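Ribulose-1,5-bisphosphate carboxylase/oxygenase large subunit (Rhodopseudomonas palustris, PDB 3QFW) is a Rubisco-like protein that probably catalyses an enolisation-type reaction on a sugar phosphate rather than carbon dioxide fixation. Local coordinates at the interface of chains A and B. Coordinates in Å, arbitrary orientation; residue numbers count along the deposited sequence, not the author numbering. Chains: chain A/B, Ribulose-1,5-bisphosphate carboxylase/oxygenase large subunit.

The interface of chains A and B. Residues chain A 209, 237-238, 241; chain B 207-209, 238.
Helix 236-243 of chain A meets the loop B:Gly207-B:Thr208 and the start of helix 209-222 of chain B, and the twofold axis repeats the arrangement with the chains exchanged. The amide oxygen OD1 of A:Asn238 accepts from B:Leu209 N at 3.0 Å, in the carbonyl plane and bent at the oxygen (148°), so each asparagine caps the first turn of its partner's helix. The chi1 of -51° sets CG beside the asparagine's own backbone N and sends the amide over the boundary. With OD1 thus committed, ND2 is turned to a water 3.0 Å away, which also lies 2.9 Å from B:Gly207 O. The two asparagine amides come from opposite directions, their planes 40° apart; the ND2 atoms of A:Asn238 and B:Asn238 are 2.9 Å from each other, a tight approach without a hydrogen bond. Farther along the twofold axis, A:Leu209 and B:Leu209 slide past each other in opposite directions, CB to CB 3.8 Å, putting an apolar contact on the axis. Threonine suits the loop because its methyl CG2 fits against A:Ser237 and the small A:Ala241, 3.9 Å from the alanine CB. Glycine precedes it, with a positive phi that side chains disfavour. A leucine replacing A:Asn238 would probably leave B:Leu209 N without its cap and crowd the opposing amide. The patch likely holds the two subunits in register within a Rubisco-type dimer.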
ATOM      1  N   LEU A 209       6.241 -12.267   2.183  1.00 35.78           N
ATOM      2  CA  LEU A 209       5.404 -13.350   2.698  1.00 36.78           C
ATOM      3  C   LEU A 209       6.281 -14.453   3.292  1.00 37.53           C
ATOM      4  O   LEU A 209       5.905 -15.098   4.268  1.00 39.00           O
ATOM      5  CB  LEU A 209       4.507 -13.916   1.593  1.00 37.78           C
ATOM      6  CG  LEU A 209       3.547 -15.022   2.049  1.00 39.86           C
ATOM      7  CD1 LEU A 209       2.703 -14.543   3.216  1.00 36.91           C
ATOM      8  CD2 LEU A 209       2.669 -15.471   0.894  1.00 37.99           C
ATOM      9  N   SER A 237      -3.289  -8.826   0.271  1.00 27.13           N
ATOM     10  CA  SER A 237      -3.351 -10.229  -0.141  1.00 29.26           C
ATOM     11  C   SER A 237      -2.487 -11.119   0.773  1.00 30.63           C
ATOM     12  O   SER A 237      -2.905 -12.201   1.178  1.00 30.11           O
ATOM     13  CB  SER A 237      -2.987 -10.405  -1.625  1.00 29.55           C
ATOM     14  OG  SER A 237      -4.008  -9.904  -2.480  1.00 28.46           O
ATOM     15  N   ASN A 238      -1.293 -10.654   1.127  1.00 31.21           N
ATOM     16  CA  ASN A 238      -0.441 -11.405   2.053  1.00 30.24           C
ATOM     17  C   ASN A 238      -0.887 -11.340   3.513  1.00 32.76           C
ATOM     18  O   ASN A 238      -0.723 -12.305   4.279  1.00 28.80           O
ATOM     19  CB  ASN A 238       1.007 -10.942   1.915  1.00 31.76           C
ATOM     20  CG  ASN A 238       1.473 -10.957   0.477  1.00 33.11           C
ATOM     21  OD1 ASN A 238       1.620 -12.020  -0.132  1.00 34.57           O
ATOM     22  ND2 ASN A 238       1.692  -9.768  -0.089  1.00 33.43           N
ATOM     23  N   ALA A 241      -3.395 -13.945   3.611  1.00 32.12           N
ATOM     24  CA  ALA A 241      -2.742 -15.251   3.572  1.00 32.92           C
ATOM     25  C   ALA A 241      -2.237 -15.631   4.963  1.00 31.55           C
ATOM     26  O   ALA A 241      -2.343 -16.788   5.370  1.00 36.13           O
ATOM     27  CB  ALA A 241      -1.592 -15.256   2.570  1.00 32.77           C
TER
ATOM     28  N   GLY B 207      -1.838 -10.791  -6.659  1.00 30.22           N
ATOM     29  CA  GLY B 207      -2.206 -11.597  -5.501  1.00 30.15           C
ATOM     30  C   GLY B 207      -1.142 -11.690  -4.419  1.00 31.64           C
ATOM     31  O   GLY B 207      -0.409 -10.734  -4.180  1.00 31.69           O
ATOM     32  N   THR B 208      -1.063 -12.844  -3.756  1.00 33.69           N
ATOM     33  CA  THR B 208      -0.040 -13.073  -2.733  1.00 30.28           C
ATOM     34  C   THR B 208       1.279 -13.371  -3.428  1.00 34.96           C
ATOM     35  O   THR B 208       1.312 -13.580  -4.636  1.00 32.23           O
ATOM     36  CB  THR B 208      -0.356 -14.300  -1.855  1.00 34.23           C
ATOM     37  OG1 THR B 208      -0.261 -15.490  -2.649  1.00 31.97           O
ATOM     38  CG2 THR B 208      -1.758 -14.205  -1.218  1.00 30.37           C
ATOM     39  N   LEU B 209       2.363 -13.413  -2.663  1.00 34.99           N
ATOM     40  CA  LEU B 209       3.660 -13.770  -3.226  1.00 36.02           C
ATOM     41  C   LEU B 209       3.588 -15.143  -3.898  1.00 38.67           C
ATOM     42  O   LEU B 209       4.224 -15.365  -4.926  1.00 36.82           O
ATOM     43  CB  LEU B 209       4.746 -13.744  -2.152  1.00 37.99           C
ATOM     44  CG  LEU B 209       6.179 -14.069  -2.587  1.00 41.22           C
ATOM     45  CD1 LEU B 209       6.642 -13.166  -3.735  1.00 39.00           C
ATOM     46  CD2 LEU B 209       7.111 -13.963  -1.384  1.00 40.97           C
ATOM     47  N   ASN B 238       7.415  -7.721  -1.451  1.00 29.77           N
ATOM     48  CA  ASN B 238       7.178  -8.791  -2.424  1.00 28.68           C
ATOM     49  C   ASN B 238       7.516  -8.418  -3.869  1.00 32.71           C
ATOM     50  O   ASN B 238       7.990  -9.255  -4.658  1.00 26.13           O
ATOM     51  CB  ASN B 238       5.739  -9.266  -2.304  1.00 32.22           C
ATOM     52  CG  ASN B 238       5.387  -9.612  -0.889  1.00 33.04           C
ATOM     53  OD1 ASN B 238       5.944 -10.548  -0.311  1.00 34.74           O
ATOM     54  ND2 ASN B 238       4.482  -8.839  -0.297  1.00 33.38           N
TER
HETATM   55  O   HOH W   1       2.124 -10.099  -3.030  1.00 31.17           O